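Local coordinates for protein peptidase S8 and S53, subtilisin, kexin, sedolisin (Mycobacterium smegmatis, PDB 4KG7) that probably acts as a subtilisin-like serine protease, the mycosin MycP3, of the ESX-3 type VII secretion system, at residues A65-A70 with V328-R333; I190-L195 with S253-Y258; A197-A202 with A208-A213. All blocks are in the same frame, centred on the assembly; numbering follows the deposited sequence. Where two conformers were deposited one is given.

Interaction 1 (A65-A70 with V328-R333); sequences AGQTVA and VAALVR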
loop_
_atom_site.group_PDB
_atom_site.type_symbol
_atom_site.label_atom_id
_atom_site.label_comp_id
_atom_site.label_asym_id
_atom_site.label_seq_id
_atom_site.Cartn_x
_atom_site.Cartn_y
_atom_site.Cartn_z
ATOM N N ALA A 65 9.738 -16.598 -3.954
ATOM C CA ALA A 65 9.454 -17.873 -3.304
ATOM C C ALA A 65 9.667 -17.813 -1.793
ATOM O O ALA A 65 10.618 -17.214 -1.299
ATOM C CB ALA A 65 10.307 -18.978 -3.901
ATOM N N GLY A 66 8.733 -18.433 -1.080
ATOM C CA GLY A 66 8.769 -18.556 0.352
ATOM C C GLY A 66 8.259 -17.362 1.120
ATOM O O GLY A 66 8.223 -17.411 2.340
ATOM N N GLN A 67 7.898 -16.295 0.417
ATOM C CA GLN A 67 7.487 -15.062 1.083
ATOM C C GLN A 67 5.986 -14.951 1.144
ATOM O O GLN A 67 5.298 -15.363 0.212
ATOM C CB GLN A 67 8.068 -13.851 0.357
ATOM C CG GLN A 67 9.578 -13.881 0.228
ATOM C CD GLN A 67 10.270 -14.328 1.483
ATOM O OE1 GLN A 67 10.198 -13.645 2.495
ATOM N NE2 GLN A 67 10.903 -15.523 1.442
ATOM N N THR A 68 5.485 -14.422 2.260
ATOM C CA THR A 68 4.063 -14.165 2.428
ATOM C C THR A 68 3.862 -12.662 2.547
ATOM O O THR A 68 4.481 -12.029 3.399
ATOM C CB THR A 68 3.511 -14.844 3.692
ATOM O OG1 THR A 68 3.675 -16.273 3.577
ATOM C CG2 THR A 68 2.056 -14.553 3.844
ATOM N N VAL A 69 3.004 -12.103 1.707
ATOM C CA VAL A 69 2.679 -10.683 1.731
ATOM C C VAL A 69 1.234 -10.520 2.143
ATOM O O VAL A 69 0.328 -11.096 1.510
ATOM C CB VAL A 69 2.879 -10.011 0.343
ATOM C CG1 VAL A 69 2.588 -8.529 0.415
ATOM C CG2 VAL A 69 4.284 -10.268 -0.222
ATOM N N ALA A 70 1.003 -9.749 3.196
ATOM C CA ALA A 70 -0.375 -9.427 3.593
ATOM C C ALA A 70 -0.847 -8.198 2.839
ATOM O O ALA A 70 -0.136 -7.209 2.791
ATOM C CB ALA A 70 -0.461 -9.166 5.085
ATOM N N VAL A 328 8.546 -5.897 -4.702
ATOM C CA VAL A 328 10.008 -5.851 -4.711
ATOM C C VAL A 328 10.600 -6.277 -3.383
ATOM O O VAL A 328 11.585 -6.989 -3.349
ATOM C CB VAL A 328 10.556 -4.463 -5.108
ATOM C CG1 VAL A 328 12.069 -4.459 -5.141
ATOM C CG2 VAL A 328 10.072 -4.051 -6.483
ATOM N N ALA A 329 9.994 -5.839 -2.282
ATOM C CA ALA A 329 10.414 -6.291 -0.960
ATOM C C ALA A 329 10.348 -7.813 -0.851
ATOM O O ALA A 329 11.247 -8.424 -0.313
ATOM C CB ALA A 329 9.598 -5.635 0.152
ATOM N N ALA A 330 9.291 -8.433 -1.376
ATOM C CA ALA A 330 9.181 -9.895 -1.357
ATOM C C ALA A 330 10.320 -10.519 -2.172
ATOM O O ALA A 330 10.879 -11.542 -1.757
ATOM C CB ALA A 330 7.822 -10.372 -1.890
ATOM N N LEU A 331 10.655 -9.935 -3.325
ATOM C CA LEU A 331 11.802 -10.449 -4.098
ATOM C C LEU A 331 13.067 -10.430 -3.242
ATOM O O LEU A 331 13.850 -11.394 -3.207
ATOM C CB LEU A 331 12.032 -9.640 -5.371
ATOM C CG LEU A 331 10.927 -9.713 -6.418
ATOM C CD1 LEU A 331 11.400 -9.038 -7.715
ATOM C CD2 LEU A 331 10.394 -11.119 -6.666
ATOM N N VAL A 332 13.294 -9.302 -2.589
ATOM C CA VAL A 332 14.523 -9.086 -1.816
ATOM C C VAL A 332 14.567 -10.052 -0.630
ATOM O O VAL A 332 15.601 -10.639 -0.347
ATOM C CB VAL A 332 14.649 -7.611 -1.364
ATOM C CG1 VAL A 332 15.754 -7.441 -0.332
ATOM C CG2 VAL A 332 14.923 -6.724 -2.577
ATOM N N ARG A 333 13.445 -10.206 0.081
ATOM C CA ARG A 333 13.442 -11.121 1.230
ATOM C C ARG A 333 13.594 -12.573 0.839
ATOM O O ARG A 333 14.159 -13.348 1.619
ATOM C CB ARG A 333 12.196 -10.934 2.097
ATOM C CG ARG A 333 11.990 -9.514 2.580
ATOM C CD ARG A 333 11.268 -9.497 3.904
ATOM N NE ARG A 333 12.196 -9.742 5.002
ATOM C CZ ARG A 333 11.892 -9.546 6.282
ATOM N NH1 ARG A 333 10.658 -9.233 6.639
ATOM N NH2 ARG A 333 12.808 -9.719 7.210
#

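Interaction 2 (I190-L195 with S253-Y258); sequences IDQSVL and SWWQPY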
loop_
_atom_site.group_PDB
_atom_site.type_symbol
_atom_site.label_atom_id
_atom_site.label_comp_id
_atom_site.label_asym_id
_atom_site.label_seq_id
_atom_site.Cartn_x
_atom_site.Cartn_y
_atom_site.Cartn_z
ATOM N N ILE A 190 -5.487 13.056 16.423
ATOM C CA ILE A 190 -5.662 12.563 17.785
ATOM C C ILE A 190 -4.594 11.504 18.039
ATOM O O ILE A 190 -3.965 11.010 17.111
ATOM C CB ILE A 190 -7.083 11.957 17.989
ATOM C CG1 ILE A 190 -8.171 12.905 17.450
ATOM C CG2 ILE A 190 -7.361 11.654 19.460
ATOM C CD1 ILE A 190 -8.071 14.329 17.964
ATOM N N ASP A 191 -4.385 11.190 19.306
ATOM C CA ASP A 191 -3.522 10.097 19.719
ATOM C C ASP A 191 -3.671 8.853 18.858
ATOM O O ASP A 191 -4.758 8.313 18.700
ATOM C CB ASP A 191 -3.823 9.719 21.161
ATOM C CG ASP A 191 -2.925 8.618 21.650
ATOM O OD1 ASP A 191 -1.758 8.922 21.994
ATOM O OD2 ASP A 191 -3.378 7.457 21.654
ATOM N N GLN A 192 -2.559 8.406 18.299
ATOM C CA GLN A 192 -2.515 7.153 17.564
ATOM C C GLN A 192 -1.602 6.172 18.257
ATOM O O GLN A 192 -0.951 5.333 17.597
ATOM C CB GLN A 192 -1.998 7.380 16.156
ATOM C CG GLN A 192 -2.884 8.279 15.326
ATOM C CD GLN A 192 -2.351 8.470 13.934
ATOM O OE1 GLN A 192 -1.516 7.703 13.458
ATOM N NE2 GLN A 192 -2.854 9.506 13.251
ATOM N N SER A 193 -1.541 6.231 19.585
ATOM C CA SER A 193 -0.638 5.345 20.323
ATOM C C SER A 193 -0.871 3.852 20.031
ATOM O O SER A 193 0.065 3.085 19.963
ATOM C CB SER A 193 -0.733 5.611 21.826
ATOM O OG SER A 193 -2.081 5.529 22.263
ATOM N N VAL A 194 -2.121 3.439 19.869
ATOM C CA VAL A 194 -2.414 2.020 19.627
ATOM C C VAL A 194 -1.922 1.596 18.241
ATOM O O VAL A 194 -1.346 0.527 18.058
ATOM C CB VAL A 194 -3.905 1.684 19.854
ATOM C CG1 VAL A 194 -4.194 0.232 19.481
ATOM C CG2 VAL A 194 -4.248 1.923 21.310
ATOM N N LEU A 195 -2.176 2.431 17.246
ATOM C CA LEU A 195 -1.681 2.150 15.895
ATOM C C LEU A 195 -0.153 2.138 15.863
ATOM O O LEU A 195 0.466 1.245 15.259
ATOM C CB LEU A 195 -2.245 3.189 14.891
ATOM C CG LEU A 195 -1.777 3.041 13.427
ATOM C CD1 LEU A 195 -2.116 1.675 12.817
ATOM C CD2 LEU A 195 -2.367 4.152 12.578
ATOM N N SER A 253 1.587 6.303 6.967
ATOM C CA SER A 253 2.912 6.758 6.496
ATOM C C SER A 253 3.708 7.558 7.497
ATOM O O SER A 253 4.935 7.445 7.546
ATOM C CB SER A 253 2.796 7.587 5.210
ATOM O OG SER A 253 2.603 6.761 4.084
ATOM N N TRP A 254 3.051 8.403 8.282
ATOM C CA TRP A 254 3.823 9.262 9.180
ATOM C C TRP A 254 4.497 8.504 10.310
ATOM O O TRP A 254 5.371 9.046 10.960
ATOM C CB TRP A 254 3.005 10.440 9.658
ATOM C CG TRP A 254 2.076 10.154 10.768
ATOM C CD1 TRP A 254 1.260 9.075 10.926
ATOM C CD2 TRP A 254 1.854 11.004 11.882
ATOM N NE1 TRP A 254 0.537 9.204 12.093
ATOM C CE2 TRP A 254 0.878 10.385 12.693
ATOM C CE3 TRP A 254 2.374 12.243 12.271
ATOM C CZ2 TRP A 254 0.416 10.961 13.879
ATOM C CZ3 TRP A 254 1.926 12.819 13.457
ATOM C CH2 TRP A 254 0.950 12.174 14.250
ATOM N N TRP A 255 4.147 7.225 10.484
ATOM C CA TRP A 255 4.753 6.389 11.525
ATOM C C TRP A 255 6.132 5.871 11.124
ATOM O O TRP A 255 6.401 4.677 11.152
ATOM C CB TRP A 255 3.791 5.247 11.949
ATOM C CG TRP A 255 2.843 5.678 13.002
ATOM C CD1 TRP A 255 1.500 5.943 12.879
ATOM C CD2 TRP A 255 3.175 5.930 14.357
ATOM N NE1 TRP A 255 0.984 6.317 14.099
ATOM C CE2 TRP A 255 1.994 6.318 15.025
ATOM C CE3 TRP A 255 4.359 5.824 15.084
ATOM C CZ2 TRP A 255 1.988 6.648 16.377
ATOM C CZ3 TRP A 255 4.350 6.140 16.431
ATOM C CH2 TRP A 255 3.177 6.544 17.061
ATOM N N GLN A 256 7.052 6.794 10.869
ATOM C CA GLN A 256 8.448 6.478 10.726
ATOM C C GLN A 256 8.982 6.067 12.109
ATOM O O GLN A 256 8.573 6.630 13.140
ATOM C CB GLN A 256 9.175 7.713 10.167
ATOM C CG GLN A 256 8.640 8.127 8.811
ATOM C CD GLN A 256 8.735 7.011 7.814
ATOM O OE1 GLN A 256 9.825 6.523 7.562
ATOM N NE2 GLN A 256 7.599 6.516 7.351
ATOM N N PRO A 257 9.903 5.088 12.150
ATOM C CA PRO A 257 10.561 4.380 11.055
ATOM C C PRO A 257 9.929 3.058 10.649
ATOM O O PRO A 257 10.483 2.339 9.821
ATOM C CB PRO A 257 11.954 4.124 11.624
ATOM C CG PRO A 257 11.664 3.832 13.042
ATOM C CD PRO A 257 10.563 4.789 13.430
ATOM N N TYR A 258 8.763 2.743 11.191
ATOM C CA TYR A 258 8.176 1.409 11.050
ATOM C C TYR A 258 7.590 1.122 9.660
ATOM O O TYR A 258 7.400 -0.047 9.300
ATOM C CB TYR A 258 7.088 1.221 12.100
ATOM C CG TYR A 258 7.562 1.614 13.474
ATOM C CD1 TYR A 258 8.673 0.991 14.082
ATOM C CD2 TYR A 258 6.939 2.613 14.171
ATOM C CE1 TYR A 258 9.116 1.394 15.328
ATOM C CE2 TYR A 258 7.355 3.002 15.427
ATOM C CZ TYR A 258 8.444 2.386 16.012
ATOM O OH TYR A 258 8.827 2.813 17.267
#

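Interaction 3 (A197-A202 with A208-A213); sequences AALRYA and AVIVAA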
loop_
_atom_site.group_PDB
_atom_site.type_symbol
_atom_site.label_atom_id
_atom_site.label_comp_id
_atom_site.label_asym_id
_atom_site.label_seq_id
_atom_site.Cartn_x
_atom_site.Cartn_y
_atom_site.Cartn_z
ATOM N N ALA A 197 1.780 1.429 18.311
ATOM C CA ALA A 197 2.190 0.204 19.003
ATOM C C ALA A 197 2.089 -1.011 18.082
ATOM O O ALA A 197 2.953 -1.890 18.092
ATOM C CB ALA A 197 1.372 -0.016 20.256
ATOM N N ALA A 198 0.988 -1.094 17.356
ATOM C CA ALA A 198 0.794 -2.178 16.392
ATOM C C ALA A 198 1.874 -2.212 15.316
ATOM O O ALA A 198 2.422 -3.276 14.969
ATOM C CB ALA A 198 -0.582 -2.045 15.772
ATOM N N LEU A 199 2.158 -1.050 14.731
ATOM C CA LEU A 199 3.180 -0.967 13.679
ATOM C C LEU A 199 4.562 -1.314 14.190
ATOM O O LEU A 199 5.302 -2.005 13.518
ATOM C CB LEU A 199 3.184 0.425 13.062
ATOM C CG LEU A 199 1.880 0.825 12.339
ATOM C CD1 LEU A 199 1.851 2.322 12.153
ATOM C CD2 LEU A 199 1.689 0.099 11.003
ATOM N N ARG A 200 4.895 -0.845 15.387
ATOM C CA ARG A 200 6.146 -1.214 16.023
ATOM C C ARG A 200 6.251 -2.707 16.300
ATOM O O ARG A 200 7.288 -3.307 16.078
ATOM C CB ARG A 200 6.347 -0.417 17.313
ATOM C CG ARG A 200 7.679 -0.678 17.985
ATOM C CD ARG A 200 7.859 0.163 19.227
ATOM N NE ARG A 200 9.007 -0.251 20.035
ATOM C CZ ARG A 200 8.995 -1.264 20.905
ATOM N NH1 ARG A 200 7.931 -2.047 21.062
ATOM N NH2 ARG A 200 10.082 -1.536 21.609
ATOM N N TYR A 201 5.184 -3.304 16.816
ATOM C CA TYR A 201 5.134 -4.756 17.037
ATOM C C TYR A 201 5.404 -5.541 15.769
ATOM O O TYR A 201 6.242 -6.452 15.712
ATOM C CB TYR A 201 3.783 -5.126 17.627
ATOM C CG TYR A 201 3.511 -6.608 17.725
ATOM C CD1 TYR A 201 4.117 -7.375 18.691
ATOM C CD2 TYR A 201 2.678 -7.235 16.815
ATOM C CE1 TYR A 201 3.876 -8.730 18.775
ATOM C CE2 TYR A 201 2.394 -8.589 16.894
ATOM C CZ TYR A 201 3.023 -9.343 17.870
ATOM O OH TYR A 201 2.792 -10.680 18.016
ATOM N N ALA A 202 4.717 -5.152 14.702
ATOM C CA ALA A 202 4.843 -5.856 13.438
ATOM C C ALA A 202 6.220 -5.646 12.823
ATOM O O ALA A 202 6.783 -6.572 12.267
ATOM C CB ALA A 202 3.748 -5.433 12.461
ATOM N N ALA A 208 8.459 -7.593 10.215
ATOM C CA ALA A 208 7.800 -7.416 8.915
ATOM C C ALA A 208 8.175 -6.097 8.272
ATOM O O ALA A 208 8.247 -5.086 8.965
ATOM C CB ALA A 208 6.294 -7.494 9.086
ATOM N N VAL A 209 8.406 -6.121 6.960
ATOM C CA VAL A 209 8.530 -4.899 6.189
ATOM C C VAL A 209 7.118 -4.375 5.893
ATOM O O VAL A 209 6.328 -5.040 5.224
ATOM C CB VAL A 209 9.266 -5.146 4.859
ATOM C CG1 VAL A 209 9.252 -3.885 4.006
ATOM C CG2 VAL A 209 10.694 -5.557 5.135
ATOM N N ILE A 210 6.825 -3.172 6.385
ATOM C CA ILE A 210 5.510 -2.582 6.225
ATOM C C ILE A 210 5.637 -1.465 5.196
ATOM O O ILE A 210 6.462 -0.570 5.329
ATOM C CB ILE A 210 4.958 -1.999 7.538
ATOM C CG1 ILE A 210 4.962 -3.037 8.690
ATOM C CG2 ILE A 210 3.557 -1.423 7.338
ATOM C CD1 ILE A 210 4.673 -2.409 10.036
ATOM N N VAL A 211 4.830 -1.564 4.174
ATOM C CA VAL A 211 4.836 -0.646 3.041
ATOM C C VAL A 211 3.474 0.013 2.953
ATOM O O VAL A 211 2.455 -0.674 2.944
ATOM C CB VAL A 211 5.123 -1.417 1.707
ATOM C CG1 VAL A 211 5.163 -0.492 0.509
ATOM C CG2 VAL A 211 6.420 -2.188 1.806
ATOM N N ALA A 212 3.469 1.346 2.843
ATOM C CA ALA A 212 2.228 2.130 2.806
ATOM C C ALA A 212 2.241 3.136 1.668
ATOM O O ALA A 212 3.259 3.774 1.401
ATOM C CB ALA A 212 2.024 2.856 4.145
ATOM N N ALA A 213 1.112 3.319 1.002
ATOM C CA ALA A 213 0.970 4.377 0.028
ATOM C C ALA A 213 1.081 5.748 0.682
ATOM O O ALA A 213 0.519 5.965 1.748
ATOM C CB ALA A 213 -0.393 4.250 -0.649
#

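Interaction 1 (A65-A70 with V328-R333)
The amide of Q67 presents one face to the backbone of R333: the carbonyl carbon C of R333 stands over Q67 CD, 3.8 Å from it and almost on the normal to the amide plane. Nearer the oxygen end, R333 CB reaches Q67 OE1 at 3.4 Å, on the same face. An edge is used differently. NE2 of Q67 donates to A65 O at 3.2 Å with the acceptor lying in the amide plane, a bond close to straight (170°). R174 NE is hydrogen-bonded to OE1, and these two bonds, one at each end of the amide, restrain its rotation. The chain of Q67 has to bend to do this: CG is anti to the carbonyl carbon (chi1 -56°), and a second turn at chi2 (-43°) folds the amide back toward A65. The bent CG lies 3.3 Å from A330 O. Segment 65-70 leads into strand 68-73, in the parallel sheet of the subtilisin fold, and segment 328-333 belongs to helix 318-335 packed against that sheet; D73 at the end of the strand and S319 near the start of the helix are predicted charge-relay residues. Further along, V69 CG2, the methyl anti to the carbonyl carbon, touches A330 CB at 3.9 Å, and Q67 CB lies 4.1 Å from A330 CB. Consistent with the small alanine, the Q67 and A330 CA atoms lie 6.0 Å apart. R333 contributes its CB and backbone here, while its guanidinium leads away to a salt bridge with D207 and hydrogen bonds to R174 O and L339 O.

Interaction 2 (I190-L195 with S253-Y258)
Q192 places its amide oxygen between two indoles, and the contact is built on that atom. OE1 accepts from NE1 of W254 and from NE1 of W255, each at 2.9 Å, and both donors arrive from the same face of the amide plane. They are not equivalent. The N-H of W254 points nearly straight at OE1 (163°), with the oxygen in the ring plane, yet this donor sits above the carbonyl plane; the W255 bond is more bent (139°), its donor tilted less from the carbonyl plane and the oxygen somewhat off the indole plane. Two bonds on one oxygen would restrain the amide and orient both rings at once.

W255 buries most surface, Q192 next. Beyond the bond, the edge of the W255 ring meets Q192 CB, which lies in the ring plane 3.8 Å from NE1, whereas the backbone O of Q192 approaches W255 CZ2 from off that plane, at 3.4 Å. L195 adds an apolar touch, CD2 to W255 CD1 at 4.3 Å. W254 crosses the amide at a slant, the planes 64° apart, with CZ2 3.6 Å from Q192 NE2. Beyond CG the Q192 chain is extended, which carries the amide out to both tryptophans.

Q192 is the N-cap residue of helix 193-205, and D191 OD2 forms an Asx turn with S193 N just there. The contact therefore ties this helix start to the loop joining strands 248-251 and 259-265; W255 also rests on L199 of the same helix, L195 on helix 150-170, and W254 on V249 of strand 248-251.

Interaction 3 (A197-A202 with A208-A213)
L199 and I210 cross at about a right angle, and they meet at their ends: CD2 of L199 is 4.0 Å from CD1 of I210. The same CD1 methyl also lies 4.0 Å from A202 CB and 3.6 Å from the backbone O of L199; the CD1 methyl of I210 thus packs against L199 and A202, three residues apart on the helix. Its torsions explain the reach, for CG1 is anti to the carbonyl carbon (chi1 -54°) and the chain then runs extended through chi2 (169°) toward the helix. A208, just before the strand, meets the last turn of the helix: its CB is 3.3 Å from A202 O, and its N-H donates to that oxygen at 2.8 Å with an angle of 164°. Helix 193-205 comes after strand 175-178 (with the short strand 182-185 between) and before the adjacent parallel strand 209-213, a beta-alpha-beta crossover. Chemically the contact combines aliphatic packing with one nearly straight backbone bond, which gives A202 O a donor from six residues on and ties the turn into the strand to the helix; the side-chain contacts are aliphatic, and the single polar bond is between backbones.

In the fold
Interactions 1 and 3 are buried and press helices against opposite faces of the same parallel sheet: V209 and V211 turn to helix 318-335, whereas I210 turns to helix 193-205. They touch directly, A329 CB lying 4.2 Å from V209 CG1. Interaction 2 is only partly buried and shares helix 193-205 with interaction 3, gripping its start while 197-202 packs nearer its end; W255 CB and L199 CD1, 3.5 Å apart, connect them. The chemistry follows position: no hydrogen bond crosses interaction 1, a backbone bond joins helix to strand in interaction 3, and indole-to-amide side-chain bonds hold interaction 2 where the helix start meets the loop before strand 259-265.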